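Local coordinates for anti-H(O) lectin I (Ulex europaeus, PDB 1JXN), which binds L-fucose-containing glycans as a legume lectin whose sugar site is organised by calcium and manganese, at the interface of chains A and B. Sequence-based numbering; all coordinates share one arbitrary frame. Chains: chain A/B, anti-H(O) lectin I.

The interface of chains A and B. Residues chain A 6-8, 15, 17, 51; chain B 1, 4, 54, 209.
B:Ser1 and A:Asp17 bury the most surface in this patch, 54 and 39 Å², and a hydrogen bond joins them: the backbone N of B:Ser1, the amino terminus of its chain, donates to carboxylate oxygen OD1 of A:Asp17 at 2.7 Å. The nitrogen approaches on the syn side, 23° out of the carboxylate plane. If the terminus is charged, the pairing would gain an ionic component. A:Asp17 reaches it with CG lodged between its backbone N and carbonyl carbon (chi1 61°), a rotation that directs the carboxylate toward chain B. The start of chain B is also seated on an aromatic face, where CA of B:Ser1 lies 3.9 Å from the centroid of the A:Phe8 ring, displaced toward the rim, in a CH-pi contact.

B:Trp209 borders the carboxylate on another side. Its six-membered ring presents an edge, CZ3 lying near OD1 of A:Asp17, which sits in the ring plane, and CH2 lying 3.3 Å from OD2; the carboxylate and ring planes stand 68° apart, so the two groups do not stack. One indole face meets the backbone of A:Gly15, whose CA is 3.6 Å from CZ2 of B:Trp209.

The strands 3-8 of the two chains meet through an antiparallel bridge between A:Phe6 and B:Leu4, consistent with sheet continuation across the two-fold axis; the coordinates alone do not establish this dimer in solution. Within chain A, the A:Phe6 ring packs against a face of A:Tyr51, backing the residue whose phenol meets the interfacial water. That water links chain A to chain B, lying 2.9 Å from OH of A:Tyr51, 2.8 Å from the carbonyl O of B:Pro54 and 2.6 Å from OD1 of A:Asp17.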
loop_
_atom_site.group_PDB
_atom_site.type_symbol
_atom_site.label_atom_id
_atom_site.label_comp_id
_atom_site.label_asym_id
_atom_site.label_seq_id
_atom_site.Cartn_x
_atom_site.Cartn_y
_atom_site.Cartn_z
ATOM N N PHE A 6 0.198 7.529 -2.375
ATOM C CA PHE A 6 -0.152 6.854 -3.597
ATOM C C PHE A 6 -1.102 7.766 -4.332
ATOM O O PHE A 6 -1.939 8.450 -3.724
ATOM C CB PHE A 6 -0.808 5.507 -3.297
ATOM C CG PHE A 6 -1.985 5.586 -2.348
ATOM C CD1 PHE A 6 -3.249 5.988 -2.799
ATOM C CD2 PHE A 6 -1.841 5.233 -1.009
ATOM C CE1 PHE A 6 -4.330 6.032 -1.940
ATOM C CE2 PHE A 6 -2.935 5.276 -0.142
ATOM C CZ PHE A 6 -4.178 5.677 -0.616
ATOM N N LYS A 7 -0.966 7.806 -5.641
ATOM C CA LYS A 7 -1.828 8.654 -6.415
ATOM C C LYS A 7 -2.424 7.832 -7.504
ATOM O O LYS A 7 -1.733 7.033 -8.117
ATOM C CB LYS A 7 -1.044 9.816 -7.022
ATOM C CG LYS A 7 -1.907 10.700 -7.894
ATOM C CD LYS A 7 -1.454 12.138 -7.870
ATOM C CE LYS A 7 -0.296 12.378 -8.803
ATOM N NZ LYS A 7 0.195 13.774 -8.661
ATOM N N PHE A 8 -3.728 7.973 -7.681
ATOM C CA PHE A 8 -4.459 7.290 -8.732
ATOM C C PHE A 8 -4.936 8.436 -9.627
ATOM O O PHE A 8 -5.662 9.319 -9.174
ATOM C CB PHE A 8 -5.694 6.565 -8.195
ATOM C CG PHE A 8 -5.409 5.350 -7.349
ATOM C CD1 PHE A 8 -5.653 4.072 -7.849
ATOM C CD2 PHE A 8 -5.015 5.483 -6.018
ATOM C CE1 PHE A 8 -5.525 2.954 -7.035
ATOM C CE2 PHE A 8 -4.881 4.373 -5.194
ATOM C CZ PHE A 8 -5.137 3.108 -5.697
ATOM N N GLY A 15 -7.476 -3.550 -11.463
ATOM C CA GLY A 15 -6.718 -3.095 -10.311
ATOM C C GLY A 15 -6.516 -4.203 -9.300
ATOM O O GLY A 15 -7.282 -5.165 -9.273
ATOM N N ASP A 17 -5.045 -3.241 -6.012
ATOM C CA ASP A 17 -4.792 -2.559 -4.750
ATOM C C ASP A 17 -6.017 -1.863 -4.114
ATOM O O ASP A 17 -5.871 -0.887 -3.372
ATOM C CB ASP A 17 -3.616 -1.591 -4.889
ATOM C CG ASP A 17 -3.857 -0.499 -5.913
ATOM O OD1 ASP A 17 -2.952 0.347 -6.082
ATOM O OD2 ASP A 17 -4.925 -0.472 -6.552
ATOM N N TYR A 51 -8.155 1.453 0.180
ATOM C CA TYR A 51 -6.819 1.051 -0.230
ATOM C C TYR A 51 -6.536 -0.287 0.448
ATOM O O TYR A 51 -6.825 -0.481 1.640
ATOM C CB TYR A 51 -5.760 2.089 0.129
ATOM C CG TYR A 51 -4.419 1.778 -0.493
ATOM C CD1 TYR A 51 -3.309 1.485 0.294
ATOM C CD2 TYR A 51 -4.274 1.726 -1.884
ATOM C CE1 TYR A 51 -2.083 1.135 -0.287
ATOM C CE2 TYR A 51 -3.055 1.381 -2.486
ATOM C CZ TYR A 51 -1.969 1.080 -1.680
ATOM O OH TYR A 51 -0.786 0.673 -2.261
ATOM N N SER B 1 -2.069 1.742 -8.209
ATOM C CA SER B 1 -1.941 3.225 -8.192
ATOM C C SER B 1 -1.006 3.666 -9.309
ATOM O O SER B 1 -0.390 2.833 -9.976
ATOM C CB SER B 1 -1.392 3.678 -6.836
ATOM O OG SER B 1 -0.189 2.995 -6.515
ATOM N N LEU B 4 3.496 5.606 -6.173
ATOM C CA LEU B 4 3.442 5.006 -4.854
ATOM C C LEU B 4 4.794 5.067 -4.184
ATOM O O LEU B 4 5.827 5.036 -4.846
ATOM C CB LEU B 4 2.941 3.554 -4.923
ATOM C CG LEU B 4 2.775 2.820 -3.583
ATOM C CD1 LEU B 4 1.629 1.851 -3.666
ATOM C CD2 LEU B 4 4.061 2.097 -3.183
ATOM N N PRO B 54 -0.111 -4.707 -3.865
ATOM C CA PRO B 54 0.451 -4.921 -5.198
ATOM C C PRO B 54 0.720 -3.579 -5.859
ATOM O O PRO B 54 -0.095 -2.657 -5.794
ATOM C CB PRO B 54 -0.674 -5.650 -5.919
ATOM C CG PRO B 54 -1.323 -6.432 -4.829
ATOM C CD PRO B 54 -1.395 -5.416 -3.722
ATOM N N TRP B 209 0.561 -5.961 -12.241
ATOM C CA TRP B 209 0.610 -5.750 -10.789
ATOM C C TRP B 209 1.500 -6.816 -10.139
ATOM O O TRP B 209 1.195 -8.014 -10.190
ATOM C CB TRP B 209 -0.794 -5.786 -10.166
ATOM C CG TRP B 209 -1.714 -4.713 -10.662
ATOM C CD1 TRP B 209 -2.417 -4.701 -11.846
ATOM C CD2 TRP B 209 -2.045 -3.493 -9.990
ATOM N NE1 TRP B 209 -3.163 -3.550 -11.942
ATOM C CE2 TRP B 209 -2.953 -2.790 -10.817
ATOM C CE3 TRP B 209 -1.664 -2.923 -8.764
ATOM C CZ2 TRP B 209 -3.485 -1.548 -10.454
ATOM C CZ3 TRP B 209 -2.188 -1.704 -8.408
ATOM C CH2 TRP B 209 -3.092 -1.023 -9.251
HETATM O O HOH W 1 -0.585 -0.033 -5.061
#